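Local coordinates for protein putative sugar isomerase (Parabacteroides distasonis, PDB 3LMZ) that is of unproven function but probably isomerises a sugar or related small carbohydrate, at residues A[82-87]-A[132-137]; A[89-94]-A[112-117]. All blocks are in the same frame, centred on the assembly; numbering follows the deposited sequence.

Interaction 1 of 2, residues A[82-87]-A[132-137]; sequences PIYMKS and HLHGPD. With CIT (citric acid), chain B.
Tyr84 and His134 reach toward each other from opposite directions, and the contact they begin is completed by a citrate molecule, probably taken up from the crystallisation liquor. Their rings lie nearly parallel, planes 10° apart, but are slid so far past one another that they barely overlap; the centroids are 5.7 Å apart. Direct van der Waals contact is slight: Pro82, which follows a cis peptide bond, brings its CG to 3.8 Å from His132 ND1. The polar contacts converge on one citrate carboxylate. Tyr84 OH donates a 2.6 Å hydrogen bond to CIT O5. CIT O6 accepts two, both fairly straight, from His132 ND1 at 2.7 Å and from His134 NE2 at 2.8 Å. Both imidazoles meet O6 at the ring edge. The carbonyl oxygen His132 O sits 3.2 Å above the plane of the His134 ring, over its centre. These residues lie at or just beyond the C-terminal ends of strands 76-85 and 128-132, the end of a TIM barrel where active sites are found, and Lys50, His166 and Glu231 also bind the citrate, consistent with a substrate pocket. His132 turns its ND1 edge to the ligand because chi1, -169°, sets the ring opposite the backbone N; its NE2 is hydrogen-bonded to Asp163. Replacing His132 by alanine would probably leave Asp163 without this mate and O6 with one fewer donor.

Interaction 2 of 2, residues A[89-94]-A[112-117]; sequences EEIDRA and YELLPY
This is a mixed apolar and hydrogen-bonded contact between neighbouring outer helices, joining Ile91 and Asp92 on helix 88-101 to Leu114 and Tyr117 around the start of helix 115-125. Ile91 supplies the apolar part. Its CD1 reaches Leu114 CB at 3.8 Å, and Ile91 CG2 lies equally near Tyr117 CD2, 3.8 Å away. The ring is met at its edge, with Ile91 CB near its plane, the two side chains running antiparallel alongside each other. In the alternating beta-alpha order of the TIM barrel, strand 105-110 separates these two helices in sequence; Ile91 also touches Met85 of strand 76-85 and Val118, so it packs between barrel wall and adjacent helix. The polar part is a short hydrogen bond, Tyr117 OH to Asp92 OD1 at 2.5 Å, received on the syn lone pair of the carboxylate oxygen. Tyr117 CG stands anti to the backbone N (chi1 -162°), which extends the ring across to helix 88-101. There its side chain crosses that of Asp92 at about a right angle, with the ring and carboxylate planes 51° apart. Lys121 forms a salt bridge with the same OD1, and its positive charge would be expected to favour an ionised Asp92.

In the fold
Both contacts are partly buried, but interaction 1 lies nearer the chain's centre, about 12 Å away against about 20 Å for interaction 2 (centre to centre). Interaction 1 spans the ends of two barrel strands that flank strand 105-110, and its chemistry is polar, routed through a ligand. Interaction 2 joins helices on the outside and combines aliphatic packing with one direct side-chain hydrogen bond. Strand 76-85 leads into helix 88-101, linking the two sites along the chain. They also touch in space: Leu114 CD1 comes within 3.4 Å of Ser87 N, while Ser87 OG caps the helix at the backbone N of Glu90.

Interaction 1 of 2, residues A[82-87]-A[132-137]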
loop_
_atom_site.group_PDB
_atom_site.type_symbol
_atom_site.label_atom_id
_atom_site.label_comp_id
_atom_site.label_asym_id
_atom_site.label_seq_id
_atom_site.Cartn_x
_atom_site.Cartn_y
_atom_site.Cartn_z
ATOM N N PRO A 82 15.345 18.972 -1.402
ATOM C CA PRO A 82 16.615 19.503 -1.885
ATOM C C PRO A 82 16.595 20.927 -2.437
ATOM O O PRO A 82 15.704 21.323 -3.156
ATOM C CB PRO A 82 16.996 18.544 -3.012
ATOM C CG PRO A 82 16.244 17.236 -2.704
ATOM C CD PRO A 82 15.019 17.639 -1.940
ATOM N N ILE A 83 17.630 21.681 -2.107
ATOM C CA ILE A 83 17.879 23.025 -2.620
ATOM C C ILE A 83 19.206 22.981 -3.387
ATOM O O ILE A 83 20.242 22.682 -2.794
ATOM C CB ILE A 83 17.980 24.100 -1.495
ATOM C CG1 ILE A 83 16.698 24.142 -0.631
ATOM C CG2 ILE A 83 18.284 25.477 -2.138
ATOM C CD1 ILE A 83 16.781 24.985 0.618
ATOM N N TYR A 84 19.174 23.243 -4.680
ATOM C CA TYR A 84 20.359 23.291 -5.505
ATOM C C TYR A 84 21.062 24.631 -5.206
ATOM O O TYR A 84 20.372 25.681 -5.099
ATOM C CB TYR A 84 20.014 23.206 -6.977
ATOM C CG TYR A 84 19.672 21.806 -7.439
ATOM C CD1 TYR A 84 18.548 21.130 -6.998
ATOM C CD2 TYR A 84 20.534 21.116 -8.275
ATOM C CE1 TYR A 84 18.294 19.810 -7.419
ATOM C CE2 TYR A 84 20.274 19.815 -8.714
ATOM C CZ TYR A 84 19.136 19.184 -8.314
ATOM O OH TYR A 84 18.847 17.877 -8.763
HETATM N N MSE A 85 22.378 24.596 -5.077
HETATM C CA MSE A 85 23.171 25.767 -4.704
HETATM C C MSE A 85 24.389 25.899 -5.607
HETATM O O MSE A 85 25.272 25.062 -5.528
HETATM C CB MSE A 85 23.589 25.697 -3.238
HETATM C CG MSE A 85 22.419 25.499 -2.343
HETATM SE SE MSE A 85 22.878 25.276 -0.437
HETATM C CE MSE A 85 21.313 24.269 0.023
ATOM N N LYS A 86 24.453 26.945 -6.421
ATOM C CA LYS A 86 25.565 27.114 -7.375
ATOM C C LYS A 86 26.412 28.377 -7.090
ATOM O O LYS A 86 27.295 28.710 -7.881
ATOM C CB LYS A 86 25.056 27.142 -8.801
ATOM C CG LYS A 86 24.188 28.363 -9.122
ATOM C CD LYS A 86 23.733 28.323 -10.627
ATOM C CE LYS A 86 22.621 29.328 -10.957
ATOM N NZ LYS A 86 21.370 29.140 -10.172
ATOM N N SER A 87 26.136 29.070 -6.000
ATOM C CA SER A 87 26.932 30.223 -5.609
ATOM C C SER A 87 26.876 30.407 -4.109
ATOM O O SER A 87 25.943 29.897 -3.439
ATOM C CB SER A 87 26.333 31.456 -6.293
ATOM O OG SER A 87 25.120 31.810 -5.666
ATOM N N HIS A 132 22.002 15.440 -1.745
ATOM C CA HIS A 132 21.164 14.451 -2.469
ATOM C C HIS A 132 21.916 13.852 -3.655
ATOM O O HIS A 132 22.062 14.504 -4.675
ATOM C CB HIS A 132 19.815 15.046 -2.931
ATOM C CG HIS A 132 18.872 13.998 -3.425
ATOM N ND1 HIS A 132 17.885 14.226 -4.354
ATOM C CD2 HIS A 132 18.788 12.678 -3.118
ATOM C CE1 HIS A 132 17.237 13.098 -4.601
ATOM N NE2 HIS A 132 17.762 12.133 -3.870
ATOM N N LEU A 133 22.262 12.575 -3.522
ATOM C CA LEU A 133 22.931 11.843 -4.612
ATOM C C LEU A 133 21.905 11.522 -5.681
ATOM O O LEU A 133 20.737 11.370 -5.402
ATOM C CB LEU A 133 23.661 10.625 -4.071
ATOM C CG LEU A 133 22.794 9.476 -3.542
ATOM C CD1 LEU A 133 22.421 8.467 -4.671
ATOM C CD2 LEU A 133 23.400 8.694 -2.329
ATOM N N HIS A 134 22.383 11.408 -6.931
ATOM C CA HIS A 134 21.529 11.543 -8.111
ATOM C C HIS A 134 21.579 10.452 -9.151
ATOM O O HIS A 134 20.787 10.520 -10.096
ATOM C CB HIS A 134 21.800 12.874 -8.789
ATOM C CG HIS A 134 21.159 14.019 -8.088
ATOM N ND1 HIS A 134 21.790 15.226 -7.918
ATOM C CD2 HIS A 134 19.920 14.149 -7.543
ATOM C CE1 HIS A 134 20.977 16.043 -7.258
ATOM N NE2 HIS A 134 19.829 15.425 -7.039
ATOM N N GLY A 135 22.417 9.449 -8.955
ATOM C CA GLY A 135 22.479 8.304 -9.856
ATOM C C GLY A 135 23.242 8.552 -11.132
ATOM O O GLY A 135 23.890 9.589 -11.327
ATOM N N PRO A 136 23.213 7.556 -12.003
ATOM C CA PRO A 136 24.128 7.504 -13.117
ATOM C C PRO A 136 23.863 8.501 -14.223
ATOM O O PRO A 136 24.771 8.665 -15.038
ATOM C CB PRO A 136 23.961 6.087 -13.655
ATOM C CG PRO A 136 22.554 5.717 -13.298
ATOM C CD PRO A 136 22.346 6.379 -11.938
ATOM N N ASP A 137 22.720 9.164 -14.262
ATOM C CA ASP A 137 22.436 10.184 -15.323
ATOM C C ASP A 137 23.107 11.561 -15.055
ATOM O O ASP A 137 23.162 12.418 -15.963
ATOM C CB ASP A 137 20.929 10.424 -15.463
ATOM C CG ASP A 137 20.162 9.193 -15.947
ATOM O OD1 ASP A 137 20.459 8.681 -17.038
ATOM O OD2 ASP A 137 19.254 8.762 -15.224
HETATM C C1 CIT B . 15.655 13.278 -7.768
HETATM O O1 CIT B . 15.226 12.108 -7.977
HETATM O O2 CIT B . 16.907 13.443 -7.664
HETATM C C2 CIT B . 14.699 14.462 -7.697
HETATM C C3 CIT B . 15.117 15.524 -6.690
HETATM O O7 CIT B . 15.180 15.074 -5.319
HETATM C C4 CIT B . 14.000 16.564 -6.830
HETATM C C5 CIT B . 14.112 17.700 -5.875
HETATM O O3 CIT B . 13.430 17.708 -4.849
HETATM O O4 CIT B . 14.926 18.629 -6.109
HETATM C C6 CIT B . 16.466 16.207 -7.004
HETATM O O5 CIT B . 16.650 16.666 -8.176
HETATM O O6 CIT B . 17.373 16.237 -6.084
#

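Interaction 2 of 2, residues A[89-94]-A[112-117]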
loop_
_atom_site.group_PDB
_atom_site.type_symbol
_atom_site.label_atom_id
_atom_site.label_comp_id
_atom_site.label_asym_id
_atom_site.label_seq_id
_atom_site.Cartn_x
_atom_site.Cartn_y
_atom_site.Cartn_z
ATOM N N GLU A 89 26.066 33.059 -2.569
ATOM C CA GLU A 89 24.816 33.776 -2.250
ATOM C C GLU A 89 23.638 32.786 -2.083
ATOM O O GLU A 89 22.816 32.935 -1.170
ATOM C CB GLU A 89 24.453 34.810 -3.322
ATOM C CG GLU A 89 23.244 35.675 -2.958
ATOM C CD GLU A 89 22.368 36.019 -4.158
ATOM O OE1 GLU A 89 22.692 37.001 -4.878
ATOM O OE2 GLU A 89 21.354 35.301 -4.369
ATOM N N GLU A 90 23.534 31.796 -2.962
ATOM C CA GLU A 90 22.450 30.822 -2.821
ATOM C C GLU A 90 22.581 30.052 -1.517
ATOM O O GLU A 90 21.579 29.681 -0.918
ATOM C CB GLU A 90 22.425 29.879 -4.048
ATOM C CG GLU A 90 21.902 30.600 -5.298
ATOM C CD GLU A 90 21.828 29.703 -6.546
ATOM O OE1 GLU A 90 22.038 28.473 -6.449
ATOM O OE2 GLU A 90 21.488 30.246 -7.640
ATOM N N ILE A 91 23.814 29.732 -1.145
ATOM C CA ILE A 91 24.065 29.022 0.100
ATOM C C ILE A 91 23.621 29.919 1.265
ATOM O O ILE A 91 22.977 29.495 2.221
ATOM C CB ILE A 91 25.479 28.542 0.216
ATOM C CG1 ILE A 91 25.801 27.590 -0.935
ATOM C CG2 ILE A 91 25.698 27.856 1.621
ATOM C CD1 ILE A 91 27.270 27.232 -1.035
ATOM N N ASP A 92 24.062 31.177 1.223
ATOM C CA ASP A 92 23.662 32.151 2.258
ATOM C C ASP A 92 22.152 32.198 2.405
ATOM O O ASP A 92 21.596 32.225 3.545
ATOM C CB ASP A 92 24.132 33.589 1.928
ATOM C CG ASP A 92 25.633 33.795 2.037
ATOM O OD1 ASP A 92 26.329 32.978 2.646
ATOM O OD2 ASP A 92 26.119 34.820 1.484
ATOM N N ARG A 93 21.461 32.315 1.276
ATOM C CA ARG A 93 20.003 32.379 1.291
ATOM C C ARG A 93 19.351 31.096 1.836
ATOM O O ARG A 93 18.355 31.162 2.596
ATOM C CB ARG A 93 19.450 32.743 -0.070
ATOM C CG ARG A 93 19.733 34.191 -0.369
ATOM C CD ARG A 93 19.281 34.610 -1.701
ATOM N NE ARG A 93 19.555 36.027 -1.886
ATOM C CZ ARG A 93 19.278 36.699 -2.995
ATOM N NH1 ARG A 93 18.708 36.078 -4.024
ATOM N NH2 ARG A 93 19.578 37.997 -3.072
ATOM N N ALA A 94 19.927 29.934 1.494
ATOM C CA ALA A 94 19.352 28.656 1.960
ATOM C C ALA A 94 19.479 28.457 3.477
ATOM O O ALA A 94 18.570 27.984 4.104
ATOM C CB ALA A 94 20.017 27.492 1.205
ATOM N N TYR A 112 30.543 21.184 -6.328
ATOM C CA TYR A 112 31.693 20.640 -5.555
ATOM C C TYR A 112 32.579 21.734 -4.980
ATOM O O TYR A 112 33.036 21.631 -3.867
ATOM C CB TYR A 112 32.609 19.768 -6.457
ATOM C CG TYR A 112 32.088 18.389 -6.804
ATOM C CD1 TYR A 112 31.670 17.499 -5.850
ATOM C CD2 TYR A 112 32.142 17.924 -8.118
ATOM C CE1 TYR A 112 31.186 16.262 -6.182
ATOM C CE2 TYR A 112 31.690 16.641 -8.460
ATOM C CZ TYR A 112 31.205 15.815 -7.478
ATOM O OH TYR A 112 30.731 14.527 -7.725
ATOM N N GLU A 113 32.843 22.756 -5.771
ATOM C CA GLU A 113 33.775 23.807 -5.333
ATOM C C GLU A 113 33.253 24.621 -4.180
ATOM O O GLU A 113 33.992 25.412 -3.583
ATOM C CB GLU A 113 34.184 24.721 -6.511
ATOM C CG GLU A 113 33.147 25.652 -7.074
ATOM C CD GLU A 113 32.177 25.025 -8.096
ATOM O OE1 GLU A 113 32.253 23.790 -8.399
ATOM O OE2 GLU A 113 31.322 25.822 -8.622
ATOM N N LEU A 114 31.966 24.502 -3.907
ATOM C CA LEU A 114 31.311 25.188 -2.806
ATOM C C LEU A 114 31.245 24.424 -1.504
ATOM O O LEU A 114 30.752 24.964 -0.496
ATOM C CB LEU A 114 29.907 25.660 -3.198
ATOM C CG LEU A 114 29.832 26.652 -4.354
ATOM C CD1 LEU A 114 28.390 26.875 -4.803
ATOM C CD2 LEU A 114 30.543 27.973 -3.983
ATOM N N LEU A 115 31.756 23.190 -1.471
ATOM C CA LEU A 115 31.773 22.420 -0.241
ATOM C C LEU A 115 32.502 23.102 0.931
ATOM O O LEU A 115 32.023 23.089 2.072
ATOM C CB LEU A 115 32.312 21.026 -0.501
ATOM C CG LEU A 115 31.295 20.112 -1.234
ATOM C CD1 LEU A 115 32.002 18.866 -1.726
ATOM C CD2 LEU A 115 30.090 19.770 -0.425
ATOM N N PRO A 116 33.643 23.771 0.669
ATOM C CA PRO A 116 34.246 24.534 1.779
ATOM C C PRO A 116 33.322 25.617 2.372
ATOM O O PRO A 116 33.281 25.867 3.581
ATOM C CB PRO A 116 35.481 25.159 1.128
ATOM C CG PRO A 116 35.817 24.210 -0.004
ATOM C CD PRO A 116 34.493 23.729 -0.547
ATOM N N TYR A 117 32.537 26.273 1.515
ATOM C CA TYR A 117 31.592 27.258 2.004
ATOM C C TYR A 117 30.443 26.628 2.796
ATOM O O TYR A 117 30.006 27.152 3.820
ATOM C CB TYR A 117 31.084 28.104 0.829
ATOM C CG TYR A 117 30.453 29.414 1.281
ATOM C CD1 TYR A 117 31.248 30.458 1.693
ATOM C CD2 TYR A 117 29.091 29.616 1.250
ATOM C CE1 TYR A 117 30.734 31.667 2.109
ATOM C CE2 TYR A 117 28.527 30.828 1.688
ATOM C CZ TYR A 117 29.379 31.870 2.071
ATOM O OH TYR A 117 28.868 33.087 2.531
#